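PDB 3WGY: meso-diaminopimelate dehydrogenase from Clostridium tetani, which catalyses, in its natural form, the reversible NADP-dependent oxidative deamination of meso-2,6-diaminopimelate to L-2-amino-6-oxopimelate and ammonia. Local coordinates for residues I5-V10 with V65-G70; G114-I119 with G301-L306; G186-F191 with S256-G261. The protein carries 6 engineered substitutions. All coordinates share one frame; numbering follows the deposited sequence.

Contact 1: I5-V10 with V65-G70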
loop_
_atom_site.group_PDB
_atom_site.type_symbol
_atom_site.label_atom_id
_atom_site.label_comp_id
_atom_site.label_asym_id
_atom_site.label_seq_id
_atom_site.Cartn_x
_atom_site.Cartn_y
_atom_site.Cartn_z
ATOM N N ILE B 5 20.748 12.188 -10.325
ATOM C CA ILE B 5 20.114 13.051 -9.329
ATOM C C ILE B 5 21.162 13.250 -8.233
ATOM O O ILE B 5 21.648 12.285 -7.652
ATOM C CB ILE B 5 18.840 12.391 -8.719
ATOM C CG1 ILE B 5 17.753 12.257 -9.789
ATOM C CG2 ILE B 5 18.304 13.242 -7.571
ATOM C CD1 ILE B 5 16.448 11.658 -9.283
ATOM N N ARG B 6 21.513 14.504 -7.961
ATOM C CA ARG B 6 22.535 14.826 -6.966
ATOM C C ARG B 6 21.987 14.871 -5.545
ATOM O O ARG B 6 21.263 15.794 -5.174
ATOM C CB ARG B 6 23.182 16.167 -7.311
ATOM C CG ARG B 6 23.906 16.174 -8.661
ATOM C CD ARG B 6 24.322 17.584 -9.055
ATOM N NE ARG B 6 23.149 18.448 -9.141
ATOM C CZ ARG B 6 23.179 19.726 -9.501
ATOM N NH1 ARG B 6 24.332 20.303 -9.817
ATOM N NH2 ARG B 6 22.052 20.429 -9.536
ATOM N N ILE B 7 22.356 13.881 -4.744
ATOM C CA ILE B 7 21.862 13.821 -3.380
ATOM C C ILE B 7 22.860 14.361 -2.365
ATOM O O ILE B 7 24.071 14.263 -2.550
ATOM C CB ILE B 7 21.479 12.373 -2.990
ATOM C CG1 ILE B 7 20.348 11.862 -3.896
ATOM C CG2 ILE B 7 21.048 12.320 -1.529
ATOM C CD1 ILE B 7 19.087 12.679 -3.836
ATOM N N GLY B 8 22.328 14.945 -1.298
ATOM C CA GLY B 8 23.156 15.477 -0.237
ATOM C C GLY B 8 22.636 14.925 1.074
ATOM O O GLY B 8 21.432 14.957 1.322
ATOM N N ILE B 9 23.532 14.415 1.910
ATOM C CA ILE B 9 23.136 13.849 3.192
ATOM C C ILE B 9 23.583 14.723 4.358
ATOM O O ILE B 9 24.753 15.090 4.445
ATOM C CB ILE B 9 23.753 12.430 3.397
ATOM C CG1 ILE B 9 23.310 11.492 2.273
ATOM C CG2 ILE B 9 23.335 11.871 4.752
ATOM C CD1 ILE B 9 23.923 10.105 2.360
ATOM N N VAL B 10 22.653 15.057 5.246
ATOM C CA VAL B 10 22.979 15.856 6.422
ATOM C C VAL B 10 22.884 14.942 7.638
ATOM O O VAL B 10 21.792 14.500 8.007
ATOM C CB VAL B 10 21.999 17.018 6.629
ATOM C CG1 VAL B 10 22.382 17.783 7.884
ATOM C CG2 VAL B 10 22.007 17.945 5.421
ATOM N N VAL B 65 18.709 17.372 -4.001
ATOM C CA VAL B 65 17.903 16.996 -2.853
ATOM C C VAL B 65 18.792 16.698 -1.653
ATOM O O VAL B 65 19.777 15.977 -1.760
ATOM C CB VAL B 65 17.035 15.754 -3.160
ATOM C CG1 VAL B 65 16.201 15.390 -1.941
ATOM C CG2 VAL B 65 16.141 16.033 -4.350
ATOM N N MET B 66 18.428 17.268 -0.511
ATOM C CA MET B 66 19.172 17.072 0.720
ATOM C C MET B 66 18.345 16.169 1.630
ATOM O O MET B 66 17.216 16.499 1.979
ATOM C CB MET B 66 19.407 18.424 1.404
ATOM C CG MET B 66 20.496 18.431 2.465
ATOM S SD MET B 66 22.168 18.337 1.783
ATOM C CE MET B 66 22.382 19.979 1.216
ATOM N N ILE B 67 18.890 15.022 1.999
ATOM C CA ILE B 67 18.164 14.129 2.887
ATOM C C ILE B 67 18.623 14.417 4.321
ATOM O O ILE B 67 19.801 14.268 4.649
ATOM C CB ILE B 67 18.423 12.649 2.520
ATOM C CG1 ILE B 67 18.069 12.425 1.044
ATOM C CG2 ILE B 67 17.590 11.733 3.417
ATOM C CD1 ILE B 67 18.144 10.996 0.591
ATOM N N LEU B 68 17.686 14.847 5.162
ATOM C CA LEU B 68 17.981 15.179 6.550
ATOM C C LEU B 68 17.994 13.956 7.457
ATOM O O LEU B 68 16.948 13.362 7.746
ATOM C CB LEU B 68 16.965 16.203 7.055
ATOM C CG LEU B 68 16.753 17.358 6.068
ATOM C CD1 LEU B 68 15.974 18.481 6.743
ATOM C CD2 LEU B 68 18.097 17.874 5.581
ATOM N N CYS B 69 19.191 13.585 7.904
ATOM C CA CYS B 69 19.370 12.430 8.776
ATOM C C CYS B 69 19.879 12.842 10.153
ATOM O O CYS B 69 20.719 12.164 10.748
ATOM C CB CYS B 69 20.345 11.453 8.129
ATOM S SG CYS B 69 19.957 11.127 6.399
ATOM N N GLY B 70 19.347 13.959 10.643
ATOM C CA GLY B 70 19.711 14.500 11.946
ATOM C C GLY B 70 20.782 13.756 12.717
ATOM O O GLY B 70 20.496 12.758 13.383
#
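Ile7 and Ile67 meet on one face of the sheet of strands 5-10 and 65-68, where Ile7 CG2 lies 3.8 Å from Ile67 CD1. The other branch of Ile7 runs side by side with Val65, and its CD1 comes to 3.8 Å from Val65 CB. Further along this face, Ile9 CG2 rests against the sulfur of Cys69. Helix 14-23, through Val19 and Ile23, and Ser288 of helix 276-296 cover these side chains.

The opposite face belongs to Met66, Val10 and Leu68. Met66 puts CG anti to the backbone N (chi1 -163°), and the bend at chi2 (73°) brings SD to 3.5 Å from Gly8 C; with no side chain on Gly8, the sulfur can settle against its peptide. The side chains of Val10 and Met66 cross at about a right angle, with Val10 CG2 tight against Met66 CG at 3.4 Å, while Leu68 CD2 touches the same methyl less closely.

Between the two faces runs a parallel ladder of five backbone hydrogen bonds. Ile67 N to Gly8 O is the shortest, at 2.6 Å, and Val10 N to Ile67 O is nearly straight, with 174° at the hydrogen. Cys69 N gives the last bond, to Val10 O, at 2.8 Å. At the other end, Val65 N binds Arg6 O, and the guanidinium of Arg6 turns away to a salt bridge through NE with Asp64.

These five bonds satisfy the edge facing 65-68, Ile5 and Ile7 bond strand 29-36 and Asp28 before it on the other edge, and the side chains meeting on both faces are largely apolar, with the charge of Arg6 at one end, as in a Rossmann-type core. Strand 5-10 leads into the GxGxxG-like turn at Gly11, Gly13 and Gly16, consistent with a dinucleotide-binding loop.

Contact 2: G114-I119 with G301-L306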
loop_
_atom_site.group_PDB
_atom_site.type_symbol
_atom_site.label_atom_id
_atom_site.label_comp_id
_atom_site.label_asym_id
_atom_site.label_seq_id
_atom_site.Cartn_x
_atom_site.Cartn_y
_atom_site.Cartn_z
ATOM N N GLY B 114 11.428 29.176 -2.731
ATOM C CA GLY B 114 11.204 28.591 -4.042
ATOM C C GLY B 114 11.677 27.148 -4.114
ATOM O O GLY B 114 12.126 26.681 -5.163
ATOM N N ASN B 115 11.579 26.440 -2.992
ATOM C CA ASN B 115 11.995 25.040 -2.915
ATOM C C ASN B 115 10.839 24.174 -2.440
ATOM O O ASN B 115 9.783 24.680 -2.069
ATOM C CB ASN B 115 13.154 24.888 -1.931
ATOM C CG ASN B 115 14.417 25.562 -2.411
ATOM O OD1 ASN B 115 15.226 26.030 -1.606
ATOM N ND2 ASN B 115 14.606 25.604 -3.724
ATOM N N ILE B 116 11.042 22.863 -2.443
ATOM C CA ILE B 116 10.007 21.948 -1.986
ATOM C C ILE B 116 10.594 21.095 -0.876
ATOM O O ILE B 116 11.747 20.686 -0.947
ATOM C CB ILE B 116 9.493 21.043 -3.133
ATOM C CG1 ILE B 116 8.598 19.934 -2.567
ATOM C CG2 ILE B 116 10.662 20.448 -3.897
ATOM C CD1 ILE B 116 7.915 19.103 -3.630
ATOM N N SER B 117 9.798 20.844 0.158
ATOM C CA SER B 117 10.256 20.045 1.290
ATOM C C SER B 117 9.298 18.920 1.638
ATOM O O SER B 117 8.115 19.152 1.870
ATOM C CB SER B 117 10.440 20.922 2.530
ATOM O OG SER B 117 11.506 21.834 2.357
ATOM N N LEU B 118 9.816 17.701 1.674
ATOM C CA LEU B 118 9.004 16.546 2.034
ATOM C C LEU B 118 9.234 16.252 3.514
ATOM O O LEU B 118 10.358 15.992 3.934
ATOM C CB LEU B 118 9.401 15.326 1.199
ATOM C CG LEU B 118 8.810 14.005 1.698
ATOM C CD1 LEU B 118 7.288 14.104 1.696
ATOM C CD2 LEU B 118 9.288 12.851 0.807
ATOM N N ILE B 119 8.174 16.309 4.304
ATOM C CA ILE B 119 8.301 16.033 5.728
ATOM C C ILE B 119 7.622 14.723 6.121
ATOM O O ILE B 119 6.719 14.243 5.434
ATOM C CB ILE B 119 7.665 17.142 6.586
ATOM C CG1 ILE B 119 6.143 17.034 6.518
ATOM C CG2 ILE B 119 8.106 18.521 6.080
ATOM C CD1 ILE B 119 5.429 17.779 7.615
ATOM N N GLY B 301 6.805 24.541 -1.855
ATOM C CA GLY B 301 6.200 24.312 -0.553
ATOM C C GLY B 301 6.499 22.962 0.070
ATOM O O GLY B 301 7.307 22.189 -0.446
ATOM N N ALA B 302 5.838 22.681 1.189
ATOM C CA ALA B 302 6.022 21.417 1.892
ATOM C C ALA B 302 4.958 20.409 1.468
ATOM O O ALA B 302 3.830 20.777 1.149
ATOM C CB ALA B 302 5.960 21.639 3.398
ATOM N N VAL B 303 5.333 19.135 1.467
ATOM C CA VAL B 303 4.432 18.050 1.090
ATOM C C VAL B 303 4.708 16.845 1.977
ATOM O O VAL B 303 5.786 16.732 2.568
ATOM C CB VAL B 303 4.655 17.604 -0.378
ATOM C CG1 VAL B 303 4.261 18.715 -1.336
ATOM C CG2 VAL B 303 6.111 17.213 -0.582
ATOM N N THR B 304 3.724 15.957 2.072
ATOM C CA THR B 304 3.856 14.738 2.850
ATOM C C THR B 304 3.706 13.583 1.860
ATOM O O THR B 304 3.373 13.806 0.689
ATOM C CB THR B 304 2.753 14.622 3.927
ATOM O OG1 THR B 304 1.503 14.291 3.310
ATOM C CG2 THR B 304 2.600 15.939 4.678
ATOM N N VAL B 305 3.949 12.357 2.313
ATOM C CA VAL B 305 3.810 11.212 1.423
ATOM C C VAL B 305 2.388 11.121 0.867
ATOM O O VAL B 305 2.172 10.573 -0.206
ATOM C CB VAL B 305 4.147 9.891 2.148
ATOM C CG1 VAL B 305 5.598 9.906 2.581
ATOM C CG2 VAL B 305 3.234 9.701 3.360
ATOM N N LEU B 306 1.427 11.666 1.609
ATOM C CA LEU B 306 0.020 11.652 1.211
ATOM C C LEU B 306 -0.270 12.390 -0.094
ATOM O O LEU B 306 -1.253 12.082 -0.767
ATOM C CB LEU B 306 -0.850 12.257 2.318
ATOM C CG LEU B 306 -1.246 11.413 3.544
ATOM C CD1 LEU B 306 -0.074 10.629 4.068
ATOM C CD2 LEU B 306 -1.805 12.335 4.624
HETATM O O HOH W 1 5.025 12.291 4.965
#
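Gly301 N binds Asn115 O at 3.0 Å and opens a parallel ladder between strands 116-118 and 301-303, whose axes approach to 4.5 Å at an angle of 23°. Three more bonds follow in regular parallel alternation: Ser117 N to Gly301 O, Val303 N to Ser117 O, and Ile119 N to Val303 O. The positive phi of Gly301 (102°) suits its lack of a side chain. Beyond the ladder a water carries the pairing on, donating to Ile119 O at 2.6 Å and accepting from Val305 N at 2.9 Å.

Val303 is central among the side chains. Its CG2 sits between its own backbone N and carbonyl carbon, and there meets two methyls of the neighbouring strand, Ile116 CD1 and Leu118 CD1, each 4.0 Å away. Leu118 CD1 also comes to 3.2 Å from Val303 O, against the backbone. Helix 276-296 packs on this side through Tyr287 and Ile291. On the other face Ala302 CB nears Ser117 O at 3.6 Å, and Phe103 of helix 99-113 covers the alanine. The hydroxyl of Ser117 is hydrogen-bonded to Thr89 and Ser110, which ties the strand to its other sheet neighbour and to that helix.

Past the strand, Thr304 packs on Leu326 and Leu306 on Leu321, both of the second subunit. Strand 301-303, where the chain comes back to the sheet after helix 276-296, is an outermost strand of the parallel sheet within this chain, laid beside 116-118 and flanked by helices on both faces, as in a Rossmann-type alpha/beta sandwich.

Contact 3: G186-F191 with S256-G261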
loop_
_atom_site.group_PDB
_atom_site.type_symbol
_atom_site.label_atom_id
_atom_site.label_comp_id
_atom_site.label_asym_id
_atom_site.label_seq_id
_atom_site.Cartn_x
_atom_site.Cartn_y
_atom_site.Cartn_z
ATOM N N GLY B 186 -12.910 -10.897 10.565
ATOM C CA GLY B 186 -13.801 -9.819 10.170
ATOM C C GLY B 186 -14.528 -9.116 11.307
ATOM O O GLY B 186 -15.116 -8.047 11.105
ATOM N N GLU B 187 -14.487 -9.696 12.505
ATOM C CA GLU B 187 -15.189 -9.119 13.647
ATOM C C GLU B 187 -14.643 -7.765 14.093
ATOM O O GLU B 187 -13.469 -7.631 14.442
ATOM C CB GLU B 187 -15.185 -10.098 14.824
ATOM C CG GLU B 187 -13.881 -10.164 15.584
ATOM C CD GLU B 187 -13.939 -11.128 16.751
ATOM O OE1 GLU B 187 -13.954 -12.355 16.504
ATOM O OE2 GLU B 187 -13.975 -10.659 17.912
ATOM N N GLN B 188 -15.510 -6.759 14.080
ATOM C CA GLN B 188 -15.118 -5.415 14.479
ATOM C C GLN B 188 -14.991 -5.301 15.990
ATOM O O GLN B 188 -15.700 -5.975 16.735
ATOM C CB GLN B 188 -16.133 -4.390 13.957
ATOM C CG GLN B 188 -15.686 -3.667 12.683
ATOM C CD GLN B 188 -16.798 -2.836 12.042
ATOM O OE1 GLN B 188 -17.791 -3.381 11.556
ATOM N NE2 GLN B 188 -16.629 -1.513 12.042
ATOM N N CYS B 189 -14.076 -4.449 16.437
ATOM C CA CYS B 189 -13.857 -4.242 17.860
ATOM C C CYS B 189 -12.802 -3.177 18.084
ATOM O O CYS B 189 -12.028 -2.850 17.183
ATOM C CB CYS B 189 -13.392 -5.538 18.522
ATOM S SG CYS B 189 -11.811 -6.121 17.893
ATOM N N ASP B 190 -12.790 -2.626 19.291
ATOM C CA ASP B 190 -11.815 -1.626 19.672
ATOM C C ASP B 190 -10.923 -2.374 20.656
ATOM O O ASP B 190 -11.397 -3.245 21.386
ATOM C CB ASP B 190 -12.508 -0.442 20.349
ATOM C CG ASP B 190 -13.549 0.212 19.455
ATOM O OD1 ASP B 190 -13.163 0.797 18.423
ATOM O OD2 ASP B 190 -14.756 0.131 19.782
ATOM N N PHE B 191 -9.637 -2.059 20.666
ATOM C CA PHE B 191 -8.720 -2.747 21.564
ATOM C C PHE B 191 -8.250 -1.854 22.697
ATOM O O PHE B 191 -8.046 -0.656 22.509
ATOM C CB PHE B 191 -7.496 -3.246 20.785
ATOM C CG PHE B 191 -7.789 -4.376 19.841
ATOM C CD1 PHE B 191 -8.095 -5.642 20.327
ATOM C CD2 PHE B 191 -7.764 -4.173 18.465
ATOM C CE1 PHE B 191 -8.372 -6.695 19.457
ATOM C CE2 PHE B 191 -8.040 -5.220 17.581
ATOM C CZ PHE B 191 -8.345 -6.483 18.078
ATOM N N SER B 256 -10.267 -3.121 9.018
ATOM C CA SER B 256 -11.323 -4.104 9.099
ATOM C C SER B 256 -12.606 -3.350 8.818
ATOM O O SER B 256 -13.058 -2.547 9.635
ATOM C CB SER B 256 -11.388 -4.721 10.498
ATOM O OG SER B 256 -12.460 -5.646 10.572
ATOM N N GLY B 257 -13.181 -3.595 7.654
ATOM C CA GLY B 257 -14.405 -2.918 7.306
ATOM C C GLY B 257 -15.480 -3.924 6.991
ATOM O O GLY B 257 -15.226 -5.123 6.885
ATOM N N ASN B 258 -16.697 -3.434 6.854
ATOM C CA ASN B 258 -17.807 -4.300 6.532
ATOM C C ASN B 258 -18.470 -3.726 5.297
ATOM O O ASN B 258 -18.526 -2.512 5.128
ATOM C CB ASN B 258 -18.796 -4.349 7.697
ATOM C CG ASN B 258 -19.113 -2.974 8.246
ATOM O OD1 ASN B 258 -18.283 -2.351 8.910
ATOM N ND2 ASN B 258 -20.314 -2.489 7.962
ATOM N N THR B 259 -18.945 -4.590 4.410
ATOM C CA THR B 259 -19.620 -4.098 3.222
ATOM C C THR B 259 -20.930 -3.522 3.729
ATOM O O THR B 259 -21.063 -3.212 4.912
ATOM C CB THR B 259 -19.932 -5.218 2.235
ATOM O OG1 THR B 259 -20.865 -6.129 2.831
ATOM C CG2 THR B 259 -18.665 -5.955 1.863
ATOM N N GLN B 260 -21.908 -3.391 2.849
ATOM C CA GLN B 260 -23.180 -2.837 3.271
ATOM C C GLN B 260 -24.090 -3.931 3.844
ATOM O O GLN B 260 -24.910 -3.675 4.726
ATOM C CB GLN B 260 -23.836 -2.114 2.088
ATOM C CG GLN B 260 -22.958 -0.999 1.477
ATOM C CD GLN B 260 -21.672 -1.513 0.830
ATOM O OE1 GLN B 260 -21.702 -2.121 -0.242
ATOM N NE2 GLN B 260 -20.541 -1.274 1.485
ATOM N N GLY B 261 -23.917 -5.157 3.361
ATOM C CA GLY B 261 -24.731 -6.257 3.842
ATOM C C GLY B 261 -24.107 -7.036 4.989
ATOM O O GLY B 261 -24.666 -8.042 5.430
HETATM O O HOH W 2 -11.789 -7.012 12.607
#
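Ser256 and Gln188 touch through Gln188 CG, which stands 4.2 Å from Ser256 O, a loose van der Waals approach of a methylene to a backbone carbonyl oxygen. The aliphatic part of Gln188 is extended beyond CG and leads its terminal amide across to Asn258.

The second kind of interaction is amide against amide. The side chains of Gln188 and Asn258 cross at about a right angle, yet their amide planes are only 28° apart, and Gln188 CD lies 3.5 Å from Asn258 OD1. The amide of Gln188 may well be flipped relative to its modelled orientation, and a hydrogen bond between the two ends is possible but not established. Asn258 ND2 also forms a weak bond to Thr259 O, at 3.2 Å, within its own segment.

Water supplies the third. One molecule bridges Glu187 O, at 2.6 Å, and Ser256 OG, at an unusually short 2.5 Å. Chi1 of Ser256 (178°) sets OG anti to its backbone N, where it also comes to 3.6 Å from Gly186 O.

Nearby ties place the two segments in the fold. Asp190 forms a salt bridge with Lys143, and Phe191 meets His145 edge-to-face, which joins the loop to strand 142-147. Across the contact, Thr259 OG1 accepts from Ala263 N in the turn between strands 249-258 and 264-273 and makes a weak bond to Glu278 of the second subunit.

No clear direct hydrogen bond therefore spans the two segments. A shared water, the main tie, and a pair of surface amides, rather than an apolar core, join the loop after helix 177-184 to the end of strand 249-258, a polar surface contact within the C-terminal domain.

Overall arrangement
Contacts 1 and 2 belong to one parallel sheet, in which strand 88-90 lies between 65-68 and 116-118; their centres are 14 Å apart, and helix 276-296 packs against both. Contact 3 lies in the C-terminal part, its centre 42 Å from contact 1 and 35 Å from contact 2, with contact 1 on the other side of the chain's centre. Along the chain contact 1 closes first; contact 2 pairs 114-119 with 301-306, and contact 3 lies in the 181 residues between. The excursion into the C-terminal domain, whose residues Ser153 to His156 line the bound 2-oxo-4-methylpentanoic acid, leaves and re-enters the Rossmann-type sheet through contact 2. Contacts 2 and 3 both reach the second subunit.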